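Long-range contacts in glucose-binding protein (Thermus thermophilus HB27, PDB 2B3F), which binds glucose and galactose as a periplasmic binding protein and probably delivers sugar to a binding-protein-dependent transport system: residues S175-A179 with S266-V272; V202-E206 with P373-A377; R210-C214 with F367-R371. All blocks are in the same frame, centred on the assembly; numbering follows the deposited sequence.

Contact 1 of 3, residues S175-A179 with S266-V272; sequences SVALA and SPGTQGV
Build S175-A179 as one and a bit turns of regular alpha helix in the middle of helix 166-190, and lay the loop S266-V272 against the face carrying S175, L178 and A179. The loop is two consecutive type II beta turns sharing T269: S266 to T269, closed by T269 N to S266 O at 2.9 Å, then T269 to V272, closed by V272 N to T269 O at 2.9 Å. G268 and G271 take the positive-phi positions. In register, the CA atoms of S175 and S266 are 6.2 Å apart, and those of A179 and G268 only 4.6 Å.

L178 (chi1 t, chi2 p) gives up the most surface. Its CD2 lies 3.7 Å from V272 CG1 and 4.0 Å from T269 CG2. T269, with chi1 p, turns OG1 back to S266 O at 2.7 Å and sets its methyl on the helix, CG2 being 3.7 Å from S175 O. This loop joins strand 262-265 of the four-stranded sheet to strand 272-280 of the larger one, and the contact seats that connection on a long helix of the periplasmic binding protein fold. The side chain of S175 is about 14 Å from the bound galactose, away from the sugar site. N122 also holds T269 OG1.

A179 completes the fit: its CA approaches G268 O at 3.6 Å in a CA-H...O contact, and its CB lies 3.4 Å from P267 O. A CB on G268 would clash there. S175 OG and S266 OG hydrogen-bond at 2.8 Å, while water 3 bridges A179 O and G268 O, 2.7 Å from each.

Contact 2 of 3, residues V202-E206 with P373-A377; sequences VRAWE and PQAAA
Two helices meet at a steep angle here, V202-E206 from helix 199-212 and P373-A377 from the first turn of helix 373-387. The axes of these short segments approach to 8.4 Å, with a signed crossing angle of 130°, so the two helix segments run in broadly opposed directions. Register follows from that: W205 CA sits 5.0 Å from P373 CA, and V202 CA 5.6 Å from A377 CA.

The main bump is P373. Its ring, with C-gamma exo pucker, pushes into the hollow formed by V202, W205 and E206: P373 CB is 3.7 Å from W205 CB, 4.1 Å from V202 CG1 and 4.0 Å from both V202 O and E206 N. The indole of W205 (chi1 m, chi2 99°) is the matching bump from the other side. It slides beneath the small residues A376 and A377, whose methyls let the ring lie close to the backbone. A376 CB stands 3.5 Å from the centroid of the W205 six-membered ring and 13° off its normal, a CH-pi contact over the face, with A377 N over the same face. V202, chi1 t, fills the remaining gap, its CG2 3.7 Å from A377 CB and 3.9 Å from Q374 OE1. No hydrogen bond crosses; E206 turns its carboxylate away to a salt bridge with R210, and Q374 NE2 hydrogen-bonds N378 OD1.

Such apolar helix-to-helix packing sets the first turn of the last helix, 373-387, against helix 199-212: A204 rests on A177 of helix 166-190, while W205 also meets W173 of that helix and V363, M364 and F367 of helix 354-370.

Contact 3 of 3, residues R210-C214 with F367-R371; sequences RVLDC and FLQTR
L212 reaches across to the end of helix 354-370 and overlaps three residues there with one methyl. Its CD2 lies 3.4 Å from L368 CD1, 3.8 Å from F367 CE2 at the ring edge, and 4.1 Å from R371 CZ, over the face of the guanidinium. The side chain has chi1 off the wells at -136° and chi2 p. The backbones stay well apart, the nearest pair being L212 CA and L368 CA at 8.9 Å, so this is a bridge of side chains, apolar inside with a salt bridge at the surface.

Model R210-L212 as the helical tail of helix 199-212, with D213 and C214 continuing as a turn. F367-T370 is helix; R371, with positive phi (47/33), marks the exit, its N bonding F367 O at 2.7 Å. R371 (chi1 m, chi2 m) curls back so that NE reaches L368 O at 3.0 Å. NH1 faces D213: NH1 to OD1 is 3.3 Å, a salt bridge with a weak hydrogen bond, and water 4 links the pair, 2.6 Å from R371 NH1 and 3.3 Å from D213 OD1.

V211 packs on helices 142-154 and 166-190, and L368 touches Q169, so the contact joins the C-terminal parts of helices 199-212 and 354-370 beside helix 166-190.

Overall arrangement
Contact 1 is the buried one, its centre about 15 Å from the centre of the chain, whereas the centres of contacts 2 and 3 lie about 23 and 22 Å out and both are only partly buried. Helix 199-212 serves both outer contacts, meeting the two consecutive helices 373-387 and 354-370; F367 of contact 3 packs against W205, P373 and A376, joining them. V176 and A177 link contact 1 to contact 2 by packing on A204, while contact 3 does not touch contact 1. The chemistry shifts accordingly: a helix meets a pair of turns through hydroxyls, methyls and waters in contact 1, contact 2 is mainly apolar, with no hydrogen bond between its segments, and contact 3 adds an exposed salt bridge to its leucines and F367.

Contact 1 of 3, residues S175-A179 with S266-V272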
loop_
_atom_site.group_PDB
_atom_site.type_symbol
_atom_site.label_atom_id
_atom_site.label_comp_id
_atom_site.label_asym_id
_atom_site.label_seq_id
_atom_site.Cartn_x
_atom_site.Cartn_y
_atom_site.Cartn_z
ATOM N N SER A 175 -8.730 6.504 2.435
ATOM C CA SER A 175 -8.620 7.907 1.973
ATOM C C SER A 175 -9.798 8.750 2.467
ATOM O O SER A 175 -9.621 9.859 2.978
ATOM C CB SER A 175 -8.524 8.012 0.464
ATOM O OG SER A 175 -7.185 7.914 0.012
ATOM N N VAL A 176 -11.010 8.226 2.302
ATOM C CA VAL A 176 -12.199 8.922 2.788
ATOM C C VAL A 176 -12.117 9.170 4.294
ATOM O O VAL A 176 -12.354 10.296 4.749
ATOM C CB VAL A 176 -13.506 8.158 2.414
ATOM C CG1 VAL A 176 -14.725 8.775 3.100
ATOM C CG2 VAL A 176 -13.693 8.115 0.905
ATOM N N ALA A 177 -11.783 8.137 5.070
ATOM C CA ALA A 177 -11.654 8.254 6.516
ATOM C C ALA A 177 -10.605 9.298 6.931
ATOM O O ALA A 177 -10.829 10.096 7.863
ATOM C CB ALA A 177 -11.321 6.898 7.126
ATOM N N LEU A 178 -9.461 9.300 6.247
ATOM C CA LEU A 178 -8.412 10.260 6.574
ATOM C C LEU A 178 -8.925 11.681 6.352
ATOM O O LEU A 178 -8.675 12.573 7.171
ATOM C CB LEU A 178 -7.145 10.011 5.741
ATOM C CG LEU A 178 -6.015 11.045 5.935
ATOM C CD1 LEU A 178 -5.524 11.065 7.387
ATOM C CD2 LEU A 178 -4.847 10.782 4.968
ATOM N N ALA A 179 -9.624 11.885 5.241
ATOM C CA ALA A 179 -10.179 13.213 4.909
ATOM C C ALA A 179 -11.185 13.651 5.971
ATOM O O ALA A 179 -11.153 14.804 6.420
ATOM C CB ALA A 179 -10.846 13.194 3.549
ATOM N N SER A 266 -5.640 12.364 -2.480
ATOM C CA SER A 266 -7.041 12.036 -2.432
ATOM C C SER A 266 -7.755 13.274 -1.889
ATOM O O SER A 266 -7.245 13.941 -0.990
ATOM C CB SER A 266 -7.304 10.823 -1.542
ATOM O OG SER A 266 -6.647 9.682 -2.054
ATOM N N PRO A 267 -8.947 13.572 -2.428
ATOM C CA PRO A 267 -9.708 14.719 -1.942
ATOM C C PRO A 267 -9.729 14.825 -0.415
ATOM O O PRO A 267 -9.960 13.836 0.291
ATOM C CB PRO A 267 -11.100 14.462 -2.529
ATOM C CG PRO A 267 -10.859 13.727 -3.763
ATOM C CD PRO A 267 -9.682 12.840 -3.478
ATOM N N GLY A 268 -9.431 16.015 0.101
ATOM C CA GLY A 268 -9.471 16.262 1.534
ATOM C C GLY A 268 -8.233 15.809 2.297
ATOM O O GLY A 268 -8.207 15.859 3.511
ATOM N N THR A 269 -7.202 15.354 1.596
ATOM C CA THR A 269 -6.023 14.818 2.292
ATOM C C THR A 269 -4.729 15.525 1.916
ATOM O O THR A 269 -3.647 15.096 2.294
ATOM C CB THR A 269 -5.858 13.294 2.042
ATOM O OG1 THR A 269 -5.410 13.062 0.710
ATOM C CG2 THR A 269 -7.172 12.550 2.298
ATOM N N GLN A 270 -4.856 16.636 1.198
ATOM C CA GLN A 270 -3.708 17.408 0.751
ATOM C C GLN A 270 -2.851 17.756 1.968
ATOM O O GLN A 270 -3.373 18.162 3.017
ATOM C CB GLN A 270 -4.167 18.699 0.041
ATOM C CG GLN A 270 -4.999 18.493 -1.236
ATOM C CD GLN A 270 -6.410 17.897 -0.988
ATOM O OE1 GLN A 270 -7.019 18.082 0.077
ATOM N NE2 GLN A 270 -6.916 17.167 -1.987
ATOM N N GLY A 271 -1.541 17.569 1.823
ATOM C CA GLY A 271 -0.592 17.832 2.888
ATOM C C GLY A 271 -0.335 16.663 3.822
ATOM O O GLY A 271 0.485 16.766 4.743
ATOM N N VAL A 272 -1.040 15.551 3.587
ATOM C CA VAL A 272 -0.884 14.348 4.394
ATOM C C VAL A 272 -0.515 13.216 3.446
ATOM O O VAL A 272 -1.115 13.064 2.377
ATOM C CB VAL A 272 -2.165 13.971 5.163
ATOM C CG1 VAL A 272 -1.917 12.750 6.068
ATOM C CG2 VAL A 272 -2.663 15.147 5.983
HETATM O O HOH W 1 -9.533 11.350 0.520
HETATM O O HOH W 2 -6.680 14.722 6.098
HETATM O O HOH W 3 -9.991 16.981 5.221
#

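Contact 2 of 3, residues V202-E206 with P373-A377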
loop_
_atom_site.group_PDB
_atom_site.type_symbol
_atom_site.label_atom_id
_atom_site.label_comp_id
_atom_site.label_asym_id
_atom_site.label_seq_id
_atom_site.Cartn_x
_atom_site.Cartn_y
_atom_site.Cartn_z
ATOM N N VAL A 202 -18.218 7.379 12.396
ATOM C CA VAL A 202 -19.401 6.963 11.636
ATOM C C VAL A 202 -19.547 7.798 10.361
ATOM O O VAL A 202 -19.928 7.279 9.311
ATOM C CB VAL A 202 -20.699 7.063 12.496
ATOM C CG1 VAL A 202 -21.944 6.761 11.647
ATOM C CG2 VAL A 202 -20.632 6.147 13.689
ATOM N N ARG A 203 -19.232 9.091 10.439
ATOM C CA ARG A 203 -19.295 9.966 9.272
ATOM C C ARG A 203 -18.409 9.518 8.080
ATOM O O ARG A 203 -18.734 9.775 6.914
ATOM C CB ARG A 203 -18.935 11.406 9.677
ATOM C CG ARG A 203 -19.224 12.395 8.576
ATOM C CD ARG A 203 -19.008 13.856 8.952
ATOM N NE ARG A 203 -18.718 14.574 7.709
ATOM C CZ ARG A 203 -17.578 15.205 7.415
ATOM N NH1 ARG A 203 -16.575 15.308 8.293
ATOM N NH2 ARG A 203 -17.453 15.770 6.217
ATOM N N ALA A 204 -17.284 8.857 8.370
ATOM C CA ALA A 204 -16.432 8.342 7.315
ATOM C C ALA A 204 -17.241 7.437 6.395
ATOM O O ALA A 204 -17.100 7.485 5.182
ATOM C CB ALA A 204 -15.243 7.592 7.921
ATOM N N TRP A 205 -18.097 6.611 6.984
ATOM C CA TRP A 205 -18.911 5.688 6.206
ATOM C C TRP A 205 -20.024 6.396 5.427
ATOM O O TRP A 205 -20.365 5.968 4.325
ATOM C CB TRP A 205 -19.501 4.605 7.104
ATOM C CG TRP A 205 -18.479 3.702 7.740
ATOM C CD1 TRP A 205 -17.984 3.777 9.011
ATOM C CD2 TRP A 205 -17.874 2.549 7.147
ATOM N NE1 TRP A 205 -17.089 2.765 9.235
ATOM C CE2 TRP A 205 -16.999 1.991 8.112
ATOM C CE3 TRP A 205 -17.975 1.943 5.902
ATOM C CZ2 TRP A 205 -16.232 0.861 7.859
ATOM C CZ3 TRP A 205 -17.206 0.822 5.642
ATOM C CH2 TRP A 205 -16.343 0.289 6.622
ATOM N N GLU A 206 -20.578 7.473 5.990
ATOM C CA GLU A 206 -21.573 8.298 5.281
ATOM C C GLU A 206 -20.987 8.894 4.015
ATOM O O GLU A 206 -21.584 8.790 2.931
ATOM C CB GLU A 206 -22.074 9.448 6.172
ATOM C CG GLU A 206 -23.337 10.203 5.693
ATOM C CD GLU A 206 -23.171 11.227 4.519
ATOM O OE1 GLU A 206 -22.152 11.980 4.441
ATOM O OE2 GLU A 206 -24.125 11.294 3.684
ATOM N N PRO A 373 -24.189 3.200 7.481
ATOM C CA PRO A 373 -22.975 3.632 8.174
ATOM C C PRO A 373 -22.862 3.174 9.630
ATOM O O PRO A 373 -21.763 2.820 10.076
ATOM C CB PRO A 373 -23.041 5.157 8.089
ATOM C CG PRO A 373 -23.911 5.446 6.940
ATOM C CD PRO A 373 -24.913 4.347 6.903
ATOM N N GLN A 374 -23.973 3.134 10.365
ATOM C CA GLN A 374 -23.899 2.785 11.776
ATOM C C GLN A 374 -23.553 1.318 11.955
ATOM O O GLN A 374 -22.782 0.956 12.856
ATOM C CB GLN A 374 -25.207 3.112 12.509
ATOM C CG GLN A 374 -25.092 2.952 14.014
ATOM C CD GLN A 374 -24.192 3.989 14.637
ATOM O OE1 GLN A 374 -24.326 5.183 14.356
ATOM N NE2 GLN A 374 -23.259 3.545 15.487
ATOM N N ALA A 375 -24.129 0.475 11.104
ATOM C CA ALA A 375 -23.876 -0.950 11.135
ATOM C C ALA A 375 -22.386 -1.250 10.873
ATOM O O ALA A 375 -21.803 -2.076 11.559
ATOM C CB ALA A 375 -24.731 -1.644 10.111
ATOM N N ALA A 376 -21.811 -0.564 9.879
ATOM C CA ALA A 376 -20.390 -0.736 9.491
ATOM C C ALA A 376 -19.515 -0.294 10.648
ATOM O O ALA A 376 -18.558 -0.981 11.019
ATOM C CB ALA A 376 -20.064 0.082 8.270
ATOM N N ALA A 377 -19.846 0.864 11.209
ATOM C CA ALA A 377 -19.100 1.390 12.352
ATOM C C ALA A 377 -19.132 0.427 13.544
ATOM O O ALA A 377 -18.091 0.130 14.188
ATOM C CB ALA A 377 -19.635 2.753 12.748
#

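Contact 3 of 3, residues R210-C214 with F367-R371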
loop_
_atom_site.group_PDB
_atom_site.type_symbol
_atom_site.label_atom_id
_atom_site.label_comp_id
_atom_site.label_asym_id
_atom_site.label_seq_id
_atom_site.Cartn_x
_atom_site.Cartn_y
_atom_site.Cartn_z
ATOM N N ARG A 210 -21.663 7.791 -0.295
ATOM C CA ARG A 210 -21.959 8.719 -1.376
ATOM C C ARG A 210 -20.948 8.551 -2.498
ATOM O O ARG A 210 -21.297 8.535 -3.677
ATOM C CB ARG A 210 -21.946 10.155 -0.882
ATOM C CG ARG A 210 -23.024 10.470 0.126
ATOM C CD ARG A 210 -22.927 11.940 0.469
ATOM N NE ARG A 210 -24.016 12.436 1.302
ATOM C CZ ARG A 210 -25.183 12.876 0.829
ATOM N NH1 ARG A 210 -25.448 12.899 -0.480
ATOM N NH2 ARG A 210 -26.092 13.312 1.680
ATOM N N VAL A 211 -19.670 8.424 -2.121
ATOM C CA VAL A 211 -18.605 8.260 -3.090
ATOM C C VAL A 211 -18.803 6.941 -3.866
ATOM O O VAL A 211 -18.618 6.877 -5.079
ATOM C CB VAL A 211 -17.227 8.313 -2.376
ATOM C CG1 VAL A 211 -16.097 7.941 -3.326
ATOM C CG2 VAL A 211 -17.010 9.698 -1.759
ATOM N N LEU A 212 -19.206 5.900 -3.156
ATOM C CA LEU A 212 -19.448 4.581 -3.757
ATOM C C LEU A 212 -20.517 4.661 -4.865
ATOM O O LEU A 212 -20.461 3.931 -5.861
ATOM C CB LEU A 212 -19.918 3.615 -2.661
ATOM C CG LEU A 212 -19.392 2.200 -2.543
ATOM C CD1 LEU A 212 -17.873 2.113 -2.722
ATOM C CD2 LEU A 212 -19.851 1.619 -1.207
ATOM N N ASP A 213 -21.492 5.552 -4.673
ATOM C CA ASP A 213 -22.549 5.735 -5.685
ATOM C C ASP A 213 -22.044 6.364 -6.986
ATOM O O ASP A 213 -22.811 6.448 -7.944
ATOM C CB ASP A 213 -23.734 6.551 -5.129
ATOM C CG ASP A 213 -24.658 5.733 -4.248
ATOM O OD1 ASP A 213 -24.543 4.484 -4.224
ATOM O OD2 ASP A 213 -25.527 6.348 -3.564
ATOM N N CYS A 214 -20.772 6.779 -7.040
ATOM C CA CYS A 214 -20.145 7.263 -8.279
ATOM C C CYS A 214 -19.346 6.203 -9.041
ATOM O O CYS A 214 -18.785 6.491 -10.112
ATOM C CB CYS A 214 -19.218 8.429 -7.961
ATOM S SG CYS A 214 -20.023 9.774 -7.054
ATOM N N PHE A 367 -21.039 -3.274 4.660
ATOM C CA PHE A 367 -21.417 -1.948 4.229
ATOM C C PHE A 367 -21.976 -2.025 2.802
ATOM O O PHE A 367 -22.943 -1.342 2.499
ATOM C CB PHE A 367 -20.291 -0.924 4.287
ATOM C CG PHE A 367 -20.758 0.454 3.956
ATOM C CD1 PHE A 367 -21.578 1.145 4.844
ATOM C CD2 PHE A 367 -20.446 1.043 2.745
ATOM C CE1 PHE A 367 -22.023 2.413 4.554
ATOM C CE2 PHE A 367 -20.919 2.310 2.426
ATOM C CZ PHE A 367 -21.699 3.001 3.337
ATOM N N LEU A 368 -21.371 -2.837 1.935
ATOM C CA LEU A 368 -21.837 -2.874 0.543
ATOM C C LEU A 368 -23.282 -3.376 0.472
ATOM O O LEU A 368 -24.070 -2.882 -0.335
ATOM C CB LEU A 368 -20.950 -3.728 -0.362
ATOM C CG LEU A 368 -19.619 -3.182 -0.901
ATOM C CD1 LEU A 368 -19.488 -1.695 -0.780
ATOM C CD2 LEU A 368 -18.478 -3.795 -0.184
ATOM N N GLN A 369 -23.646 -4.345 1.309
ATOM C CA GLN A 369 -25.026 -4.850 1.275
ATOM C C GLN A 369 -26.013 -3.966 2.023
ATOM O O GLN A 369 -27.065 -3.650 1.466
ATOM C CB GLN A 369 -25.131 -6.313 1.717
ATOM C CG GLN A 369 -24.367 -7.278 0.804
ATOM C CD GLN A 369 -24.534 -6.987 -0.717
ATOM O OE1 GLN A 369 -23.660 -6.354 -1.349
ATOM N NE2 GLN A 369 -25.658 -7.445 -1.298
ATOM N N THR A 370 -25.697 -3.535 3.237
ATOM C CA THR A 370 -26.620 -2.698 4.010
ATOM C C THR A 370 -26.599 -1.218 3.628
ATOM O O THR A 370 -27.597 -0.520 3.802
ATOM C CB THR A 370 -26.321 -2.764 5.524
ATOM O OG1 THR A 370 -25.047 -2.161 5.784
ATOM C CG2 THR A 370 -26.309 -4.209 6.024
ATOM N N ARG A 371 -25.456 -0.731 3.146
ATOM C CA ARG A 371 -25.196 0.711 3.003
ATOM C C ARG A 371 -25.569 1.511 4.250
ATOM O O ARG A 371 -25.941 2.672 4.161
ATOM C CB ARG A 371 -25.886 1.280 1.762
ATOM C CG ARG A 371 -25.482 0.581 0.481
ATOM C CD ARG A 371 -23.996 0.774 0.113
ATOM N NE ARG A 371 -23.699 -0.016 -1.092
ATOM C CZ ARG A 371 -23.586 0.476 -2.325
ATOM N NH1 ARG A 371 -23.682 1.779 -2.552
ATOM N NH2 ARG A 371 -23.346 -0.350 -3.340
HETATM O O HOH W 4 -23.833 3.891 -1.086
#